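Local coordinates for putative glucoamylase (Bacteroides uniformis, PDB 4GL3), which is probably a glucoamylase-like glycoside hydrolase, inferred to release glucose from alpha-glucan chains, although its substrate is unproven, at residues F251-Y256 with I333-E338; I384-E389 with G394-L399. All coordinates share one frame; numbering follows the deposited sequence.

Contact 1. Residues F251-Y256 with I333-E338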
ATOM      1  N   PHE A 251       3.822   5.737  -4.370  1.00 23.29           N
ATOM      2  CA  PHE A 251       2.655   6.596  -4.399  1.00 27.11           C
ATOM      3  C   PHE A 251       1.550   6.050  -5.362  1.00 28.92           C
ATOM      4  O   PHE A 251       0.384   6.339  -5.158  1.00 27.66           O
ATOM      5  CB  PHE A 251       3.007   8.030  -4.826  1.00 28.56           C
ATOM      6  CG  PHE A 251       3.849   8.843  -3.829  1.00 28.77           C
ATOM      7  CD1 PHE A 251       4.222   8.355  -2.586  1.00 26.53           C
ATOM      8  CD2 PHE A 251       4.267  10.139  -4.190  1.00 27.21           C
ATOM      9  CE1 PHE A 251       4.970   9.137  -1.709  1.00 23.49           C
ATOM     10  CE2 PHE A 251       5.011  10.915  -3.331  1.00 30.15           C
ATOM     11  CZ  PHE A 251       5.334  10.423  -2.071  1.00 27.41           C
ATOM     12  N   THR A 252       1.920   5.256  -6.373  1.00 26.75           N
ATOM     13  CA  THR A 252       0.926   4.639  -7.306  1.00 26.36           C
ATOM     14  C   THR A 252       0.417   3.281  -6.821  1.00 26.18           C
ATOM     15  O   THR A 252      -0.361   2.631  -7.522  1.00 27.37           O
ATOM     16  CB  THR A 252       1.515   4.474  -8.720  1.00 28.82           C
ATOM     17  OG1 THR A 252       2.522   3.441  -8.698  1.00 26.67           O
ATOM     18  CG2 THR A 252       2.092   5.820  -9.194  1.00 28.72           C
ATOM     19  N   HIS A 253       0.837   2.861  -5.615  1.00 23.20           N
ATOM     20  CA  HIS A 253       0.503   1.556  -5.094  1.00 25.51           C
ATOM     21  C   HIS A 253      -0.417   1.574  -3.860  1.00 28.12           C
ATOM     22  O   HIS A 253      -1.389   0.877  -3.834  1.00 27.49           O
ATOM     23  CB  HIS A 253       1.766   0.740  -4.729  1.00 25.79           C
ATOM     24  CG  HIS A 253       2.743   0.629  -5.835  1.00 28.33           C
ATOM     25  ND1 HIS A 253       4.094   0.512  -5.606  1.00 26.66           N
ATOM     26  CD2 HIS A 253       2.580   0.713  -7.178  1.00 27.87           C
ATOM     27  CE1 HIS A 253       4.723   0.496  -6.775  1.00 34.50           C
ATOM     28  NE2 HIS A 253       3.828   0.599  -7.745  1.00 28.41           N
ATOM     29  N   TYR A 254      -0.074   2.288  -2.801  1.00 24.13           N
ATOM     30  CA  TYR A 254      -0.732   1.981  -1.509  1.00 23.23           C
ATOM     31  C   TYR A 254      -2.261   2.247  -1.438  1.00 24.70           C
ATOM     32  O   TYR A 254      -2.993   1.469  -0.845  1.00 23.94           O
ATOM     33  CB  TYR A 254      -0.032   2.676  -0.324  1.00 26.06           C
ATOM     34  CG  TYR A 254       1.362   2.246   0.047  1.00 22.18           C
ATOM     35  CD1 TYR A 254       2.048   1.277  -0.663  1.00 25.81           C
ATOM     36  CD2 TYR A 254       2.007   2.837   1.140  1.00 25.16           C
ATOM     37  CE1 TYR A 254       3.350   0.925  -0.323  1.00 23.75           C
ATOM     38  CE2 TYR A 254       3.287   2.490   1.491  1.00 26.73           C
ATOM     39  CZ  TYR A 254       3.966   1.524   0.761  1.00 25.35           C
ATOM     40  OH  TYR A 254       5.281   1.185   1.088  1.00 23.28           O
ATOM     41  N   SER A 255      -2.707   3.361  -1.994  1.00 23.76           N
ATOM     42  CA  SER A 255      -4.125   3.713  -2.058  1.00 26.17           C
ATOM     43  C   SER A 255      -4.863   3.000  -3.196  1.00 28.08           C
ATOM     44  O   SER A 255      -6.089   2.992  -3.179  1.00 30.53           O
ATOM     45  CB  SER A 255      -4.308   5.265  -2.221  1.00 27.09           C
ATOM     46  OG  SER A 255      -3.867   6.003  -1.075  1.00 23.24           O
ATOM     47  N   TYR A 256      -4.129   2.365  -4.124  1.00 24.13           N
ATOM     48  CA  TYR A 256      -4.680   1.813  -5.382  1.00 27.02           C
ATOM     49  C   TYR A 256      -4.607   0.286  -5.430  1.00 26.95           C
ATOM     50  O   TYR A 256      -4.607  -0.382  -6.480  1.00 30.55           O
ATOM     51  CB  TYR A 256      -3.997   2.468  -6.583  1.00 26.56           C
ATOM     52  CG  TYR A 256      -4.053   3.957  -6.416  1.00 26.79           C
ATOM     53  CD1 TYR A 256      -5.267   4.644  -6.545  1.00 27.92           C
ATOM     54  CD2 TYR A 256      -2.929   4.679  -6.028  1.00 27.14           C
ATOM     55  CE1 TYR A 256      -5.348   6.020  -6.353  1.00 29.31           C
ATOM     56  CE2 TYR A 256      -2.996   6.052  -5.814  1.00 30.39           C
ATOM     57  CZ  TYR A 256      -4.207   6.716  -5.953  1.00 33.93           C
ATOM     58  OH  TYR A 256      -4.271   8.069  -5.727  1.00 28.92           O
ATOM     59  N   ILE A 333       2.984  -3.265 -12.233  1.00 29.81           N
ATOM     60  CA  ILE A 333       2.593  -4.199 -13.300  1.00 30.85           C
ATOM     61  C   ILE A 333       1.251  -3.869 -13.997  1.00 31.14           C
ATOM     62  O   ILE A 333       1.208  -3.917 -15.208  1.00 32.84           O
ATOM     63  CB  ILE A 333       2.689  -5.707 -12.857  1.00 29.58           C
ATOM     64  CG1 ILE A 333       2.482  -6.672 -14.060  1.00 34.40           C
ATOM     65  CG2 ILE A 333       1.771  -6.013 -11.674  1.00 27.19           C
ATOM     66  CD1 ILE A 333       3.085  -8.068 -13.852  1.00 33.77           C
ATOM     67  N   PRO A 334       0.188  -3.457 -13.267  1.00 30.42           N
ATOM     68  CA  PRO A 334      -0.992  -3.181 -14.084  1.00 31.46           C
ATOM     69  C   PRO A 334      -0.855  -1.929 -14.911  1.00 33.92           C
ATOM     70  O   PRO A 334      -1.614  -1.725 -15.810  1.00 35.37           O
ATOM     71  CB  PRO A 334      -2.110  -3.006 -13.085  1.00 32.45           C
ATOM     72  CG  PRO A 334      -1.450  -2.762 -11.762  1.00 35.74           C
ATOM     73  CD  PRO A 334      -0.064  -3.296 -11.826  1.00 31.31           C
ATOM     74  N   TYR A 335       0.118  -1.096 -14.607  1.00 31.44           N
ATOM     75  CA  TYR A 335       0.253   0.172 -15.312  1.00 34.35           C
ATOM     76  C   TYR A 335       1.179   0.085 -16.517  1.00 34.51           C
ATOM     77  O   TYR A 335       0.980   0.822 -17.459  1.00 35.62           O
ATOM     78  CB  TYR A 335       0.749   1.248 -14.367  1.00 32.05           C
ATOM     79  CG  TYR A 335       0.013   1.335 -13.066  1.00 29.95           C
ATOM     80  CD1 TYR A 335      -1.370   1.289 -13.025  1.00 31.09           C
ATOM     81  CD2 TYR A 335       0.702   1.529 -11.857  1.00 30.97           C
ATOM     82  CE1 TYR A 335      -2.060   1.408 -11.829  1.00 31.53           C
ATOM     83  CE2 TYR A 335       0.006   1.654 -10.652  1.00 31.23           C
ATOM     84  CZ  TYR A 335      -1.371   1.595 -10.653  1.00 29.21           C
ATOM     85  OH  TYR A 335      -2.071   1.770  -9.489  1.00 28.68           O
ATOM     86  N   ALA A 336       2.176  -0.799 -16.491  1.00 37.12           N
ATOM     87  CA  ALA A 336       3.089  -0.976 -17.624  1.00 38.96           C
ATOM     88  C   ALA A 336       3.534  -2.429 -17.633  1.00 38.88           C
ATOM     89  O   ALA A 336       4.691  -2.743 -17.298  1.00 36.82           O
ATOM     90  CB  ALA A 336       4.280  -0.035 -17.505  1.00 37.06           C
ATOM     91  N   PRO A 337       2.614  -3.340 -18.003  1.00 37.05           N
ATOM     92  CA  PRO A 337       2.888  -4.765 -17.713  1.00 37.34           C
ATOM     93  C   PRO A 337       4.134  -5.358 -18.378  1.00 36.71           C
ATOM     94  O   PRO A 337       4.893  -6.108 -17.740  1.00 37.12           O
ATOM     95  CB  PRO A 337       1.592  -5.492 -18.122  1.00 40.33           C
ATOM     96  CG  PRO A 337       0.748  -4.501 -18.848  1.00 39.61           C
ATOM     97  CD  PRO A 337       1.255  -3.115 -18.534  1.00 38.09           C
ATOM     98  N   GLU A 338       4.372  -5.013 -19.633  1.00 36.76           N
ATOM     99  CA  GLU A 338       5.524  -5.564 -20.357  1.00 44.97           C
ATOM    100  C   GLU A 338       6.834  -5.111 -19.717  1.00 44.67           C
ATOM    101  O   GLU A 338       7.794  -5.897 -19.598  1.00 39.92           O
ATOM    102  CB  GLU A 338       5.500  -5.146 -21.840  1.00 49.84           C
ATOM    103  CG  GLU A 338       4.290  -5.655 -22.626  1.00 64.45           C
ATOM    104  CD  GLU A 338       2.992  -4.814 -22.493  1.00 80.75           C
ATOM    105  OE1 GLU A 338       2.912  -3.775 -21.756  1.00 64.82           O
ATOM    106  OE2 GLU A 338       2.008  -5.225 -23.150  1.00 86.37           O
TER
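The phenol of Tyr335 lies alongside Thr252, its CE2 edge 3.7 Å from Thr252 OG1, the two side chains running past each other in opposite directions. The contact is loop to loop, inside a largely helical domain, probably an (alpha/alpha)6 barrel as in six-hairpin glycosidases: 251-256 belongs to the connection between strand 235-239 and helix 271-288, and the turn carrying Tyr335 leads into helix 337-349, for which Ala336 is the N-cap residue. One hydrogen bond closes it. Tyr335 OH donates to Thr252 O over 2.7 Å, with a C=O...O angle of 165°, so the hydroxyl meets the carbonyl almost head-on, and the oxygen sits at the ring's edge, in its plane. The Tyr335 torsion, with CG beside the backbone N (chi1 -49°), sends the ring toward 251-256 and carries OH to that carbonyl. Thr252 OG1 is engaged by Leu249 O within its own loop, and His253 NE2 is tied to Ser332 OG, a second link between the loops. A phenylalanine in place of Tyr335 would probably keep the ring against Thr252 but leave the buried carbonyl without this donor. Beyond the hydrogen bond, the same hydroxyl oxygen rests 3.6 Å from Tyr256 CB.

Contact 2. Residues I384-E389 with G394-L399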
ATOM      1  N   ILE A 384       3.522  -6.237  -4.074  1.00 27.15           N
ATOM      2  CA  ILE A 384       3.965  -7.158  -5.104  1.00 28.06           C
ATOM      3  C   ILE A 384       2.909  -8.234  -5.285  1.00 28.84           C
ATOM      4  O   ILE A 384       2.507  -8.488  -6.423  1.00 28.25           O
ATOM      5  CB  ILE A 384       5.337  -7.782  -4.794  1.00 29.46           C
ATOM      6  CG1 ILE A 384       6.426  -6.704  -4.807  1.00 23.64           C
ATOM      7  CG2 ILE A 384       5.656  -8.909  -5.783  1.00 29.29           C
ATOM      8  CD1 ILE A 384       7.771  -7.193  -4.228  1.00 23.31           C
ATOM      9  N   ILE A 385       2.422  -8.820  -4.189  1.00 24.59           N
ATOM     10  CA  ILE A 385       1.432  -9.909  -4.279  1.00 26.05           C
ATOM     11  C   ILE A 385       0.145  -9.350  -4.866  1.00 27.49           C
ATOM     12  O   ILE A 385      -0.438  -9.906  -5.799  1.00 33.04           O
ATOM     13  CB  ILE A 385       1.072 -10.547  -2.904  1.00 29.59           C
ATOM     14  CG1 ILE A 385       2.272 -11.148  -2.218  1.00 33.23           C
ATOM     15  CG2 ILE A 385       0.021 -11.667  -3.079  1.00 28.03           C
ATOM     16  CD1 ILE A 385       2.060 -11.421  -0.734  1.00 28.93           C
ATOM     17  N   VAL A 386      -0.326  -8.245  -4.290  1.00 27.27           N
ATOM     18  CA  VAL A 386      -1.662  -7.751  -4.577  1.00 23.89           C
ATOM     19  C   VAL A 386      -1.786  -7.089  -5.934  1.00 26.81           C
ATOM     20  O   VAL A 386      -2.789  -7.251  -6.602  1.00 29.23           O
ATOM     21  CB  VAL A 386      -2.164  -6.788  -3.436  1.00 23.98           C
ATOM     22  CG1 VAL A 386      -3.483  -6.131  -3.837  1.00 23.98           C
ATOM     23  CG2 VAL A 386      -2.328  -7.563  -2.139  1.00 24.70           C
HETATM   24  N   MSE A 387      -0.781  -6.329  -6.363  1.00 29.23           N
HETATM   25  CA  MSE A 387      -0.874  -5.621  -7.651  1.00 27.65           C
HETATM   26  C   MSE A 387      -0.665  -6.592  -8.794  1.00 28.14           C
HETATM   27  O   MSE A 387      -1.282  -6.437  -9.836  1.00 29.28           O
HETATM   28  CB  MSE A 387       0.108  -4.428  -7.732  1.00 26.53           C
HETATM   29  CG  MSE A 387      -0.181  -3.323  -6.699  1.00 27.57           C
HETATM   30 SE   MSE A 387      -1.924  -2.477  -6.896  0.75 27.66          SE
HETATM   31  CE  MSE A 387      -1.575  -1.096  -8.202  1.00 31.83           C
ATOM     32  N   ILE A 388       0.140  -7.638  -8.587  1.00 27.76           N
ATOM     33  CA  ILE A 388       0.217  -8.715  -9.563  1.00 28.56           C
ATOM     34  C   ILE A 388      -1.181  -9.276  -9.709  1.00 33.06           C
ATOM     35  O   ILE A 388      -1.673  -9.438 -10.833  1.00 33.81           O
ATOM     36  CB  ILE A 388       1.237  -9.832  -9.207  1.00 29.32           C
ATOM     37  CG1 ILE A 388       2.684  -9.324  -9.410  1.00 31.54           C
ATOM     38  CG2 ILE A 388       0.975 -11.121 -10.026  1.00 25.45           C
ATOM     39  CD1 ILE A 388       3.751 -10.235  -8.794  1.00 30.78           C
ATOM     40  N   GLU A 389      -1.870  -9.532  -8.601  1.00 29.42           N
ATOM     41  CA  GLU A 389      -3.199 -10.111  -8.767  1.00 31.33           C
ATOM     42  C   GLU A 389      -4.192  -9.150  -9.474  1.00 29.81           C
ATOM     43  O   GLU A 389      -5.001  -9.591 -10.305  1.00 34.37           O
ATOM     44  CB  GLU A 389      -3.809 -10.555  -7.422  1.00 27.55           C
ATOM     45  CG  GLU A 389      -5.053 -11.400  -7.582  1.00 31.05           C
ATOM     46  CD  GLU A 389      -4.778 -12.654  -8.399  1.00 34.83           C
ATOM     47  OE1 GLU A 389      -3.691 -13.238  -8.169  1.00 30.66           O
ATOM     48  OE2 GLU A 389      -5.634 -13.039  -9.236  1.00 34.38           O
ATOM     49  N   GLY A 394      -7.975  -8.485 -11.519  1.00 33.29           N
ATOM     50  CA  GLY A 394      -8.666  -7.368 -10.880  1.00 32.33           C
ATOM     51  C   GLY A 394      -9.341  -7.724  -9.551  1.00 34.19           C
ATOM     52  O   GLY A 394     -10.201  -6.979  -9.094  1.00 34.92           O
ATOM     53  N   LEU A 395      -8.924  -8.835  -8.923  1.00 33.28           N
ATOM     54  CA  LEU A 395      -9.540  -9.390  -7.725  1.00 35.47           C
ATOM     55  C   LEU A 395      -9.793  -8.371  -6.616  1.00 30.59           C
ATOM     56  O   LEU A 395     -10.947  -8.242  -6.164  1.00 32.79           O
ATOM     57  CB  LEU A 395      -8.683 -10.523  -7.130  1.00 34.72           C
ATOM     58  CG  LEU A 395      -9.262 -11.193  -5.874  1.00 32.50           C
ATOM     59  CD1 LEU A 395     -10.577 -11.955  -6.199  1.00 32.66           C
ATOM     60  CD2 LEU A 395      -8.246 -12.163  -5.260  1.00 30.47           C
ATOM     61  N   ILE A 396      -8.754  -7.665  -6.151  1.00 27.56           N
ATOM     62  CA  ILE A 396      -8.923  -6.827  -4.946  1.00 29.52           C
ATOM     63  C   ILE A 396      -9.673  -5.534  -5.287  1.00 30.45           C
ATOM     64  O   ILE A 396     -10.520  -5.073  -4.522  1.00 27.89           O
ATOM     65  CB  ILE A 396      -7.574  -6.553  -4.243  1.00 28.60           C
ATOM     66  CG1 ILE A 396      -6.891  -7.877  -3.846  1.00 31.41           C
ATOM     67  CG2 ILE A 396      -7.750  -5.637  -3.031  1.00 32.16           C
ATOM     68  CD1 ILE A 396      -7.737  -8.870  -3.076  1.00 29.91           C
ATOM     69  N   TRP A 397      -9.372  -4.978  -6.462  1.00 29.00           N
ATOM     70  CA  TRP A 397     -10.150  -3.883  -7.032  1.00 30.92           C
ATOM     71  C   TRP A 397     -11.641  -4.172  -7.096  1.00 32.38           C
ATOM     72  O   TRP A 397     -12.446  -3.380  -6.661  1.00 31.39           O
ATOM     73  CB  TRP A 397      -9.695  -3.592  -8.453  1.00 32.92           C
ATOM     74  CG  TRP A 397      -8.388  -2.884  -8.556  1.00 29.02           C
ATOM     75  CD1 TRP A 397      -7.812  -2.063  -7.635  1.00 32.38           C
ATOM     76  CD2 TRP A 397      -7.514  -2.883  -9.697  1.00 28.74           C
ATOM     77  NE1 TRP A 397      -6.610  -1.594  -8.103  1.00 28.09           N
ATOM     78  CE2 TRP A 397      -6.420  -2.055  -9.382  1.00 29.43           C
ATOM     79  CE3 TRP A 397      -7.538  -3.531 -10.928  1.00 31.51           C
ATOM     80  CZ2 TRP A 397      -5.358  -1.836 -10.278  1.00 31.48           C
ATOM     81  CZ3 TRP A 397      -6.498  -3.304 -11.823  1.00 32.40           C
ATOM     82  CH2 TRP A 397      -5.420  -2.463 -11.484  1.00 32.68           C
ATOM     83  N   LYS A 398     -12.036  -5.307  -7.623  1.00 33.73           N
ATOM     84  CA  LYS A 398     -13.478  -5.597  -7.688  1.00 38.35           C
ATOM     85  C   LYS A 398     -14.118  -5.659  -6.304  1.00 33.23           C
ATOM     86  O   LYS A 398     -15.220  -5.174  -6.120  1.00 30.91           O
ATOM     87  CB  LYS A 398     -13.775  -6.887  -8.449  1.00 40.90           C
ATOM     88  CG  LYS A 398     -13.489  -6.799  -9.941  1.00 58.49           C
ATOM     89  CD  LYS A 398     -13.835  -8.127 -10.652  1.00 68.18           C
ATOM     90  CE  LYS A 398     -12.822  -8.500 -11.724  1.00 66.32           C
ATOM     91  NZ  LYS A 398     -12.887  -7.625 -12.928  1.00 71.78           N
ATOM     92  N   LEU A 399     -13.433  -6.255  -5.339  1.00 29.79           N
ATOM     93  CA  LEU A 399     -13.998  -6.385  -3.999  1.00 28.75           C
ATOM     94  C   LEU A 399     -14.200  -4.996  -3.362  1.00 28.62           C
ATOM     95  O   LEU A 399     -15.304  -4.655  -2.905  1.00 31.01           O
ATOM     96  CB  LEU A 399     -13.087  -7.280  -3.131  1.00 26.64           C
ATOM     97  CG  LEU A 399     -13.064  -8.744  -3.551  1.00 28.12           C
ATOM     98  CD1 LEU A 399     -11.854  -9.425  -2.957  1.00 27.36           C
ATOM     99  CD2 LEU A 399     -14.380  -9.460  -3.209  1.00 30.56           C
TER
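Val386 meets Ile396 at about a right angle, CG1 against CG1 at 3.8 Å, where helix 378-393 gives way to helix 395-401. This is a near-perpendicular junction of two consecutive helices, the directions of the two short segments differing by 81°. Their axes come within 9.4 Å of each other. Gly394, with a positive phi, is the first residue to leave the helical path and also the N-cap of the second helix; a weak bond from Gly394 N back to Glu389 O, bent to 131° at the hydrogen, closes the end of the first. Val386 holds CG1 anti to its backbone N (chi1 172°), which presents that methyl to Ile396, whose own CG1 branch folds beside its backbone N. A turn further along, Glu389 crosses Leu395 at a slant, its CG packed 3.8 Å from Leu395 CB. The Glu389 chain then bends at chi2, and its carboxylate is held by a salt bridge from Arg70 and hydrogen bonds with Gln23 and Thr393. More loosely, the selenomethionine methyl, Met387 CE, comes within 4.4 Å of Trp397 CZ2. Between these segments the side-chain contacts are thus wholly carbon on carbon: even Glu389 contributes its methylene, so apolar packing joins the helices while the polar end of Glu389 is satisfied outside the pair.

Both contacts are buried, with centres about 10 Å apart. Contact 1 brings together loops 77 residues apart in sequence through one direct hydrogen bond between the segments, with packing about the phenol, whereas contact 2 joins successive helices at a near-perpendicular junction, chiefly by apolar packing. They share no segment, yet they meet directly: Tyr256 O, in the loop of contact 1, lies 2.8 Å from Trp397 NE1 of contact 2, a probable hydrogen bond, and Met387 reaches from helix 378-393 to Tyr335, its CE 3.2 Å from the phenol OH. Helix 378-393 therefore packs against both helix 395-401, which follows it, and Tyr335 of the loop contact.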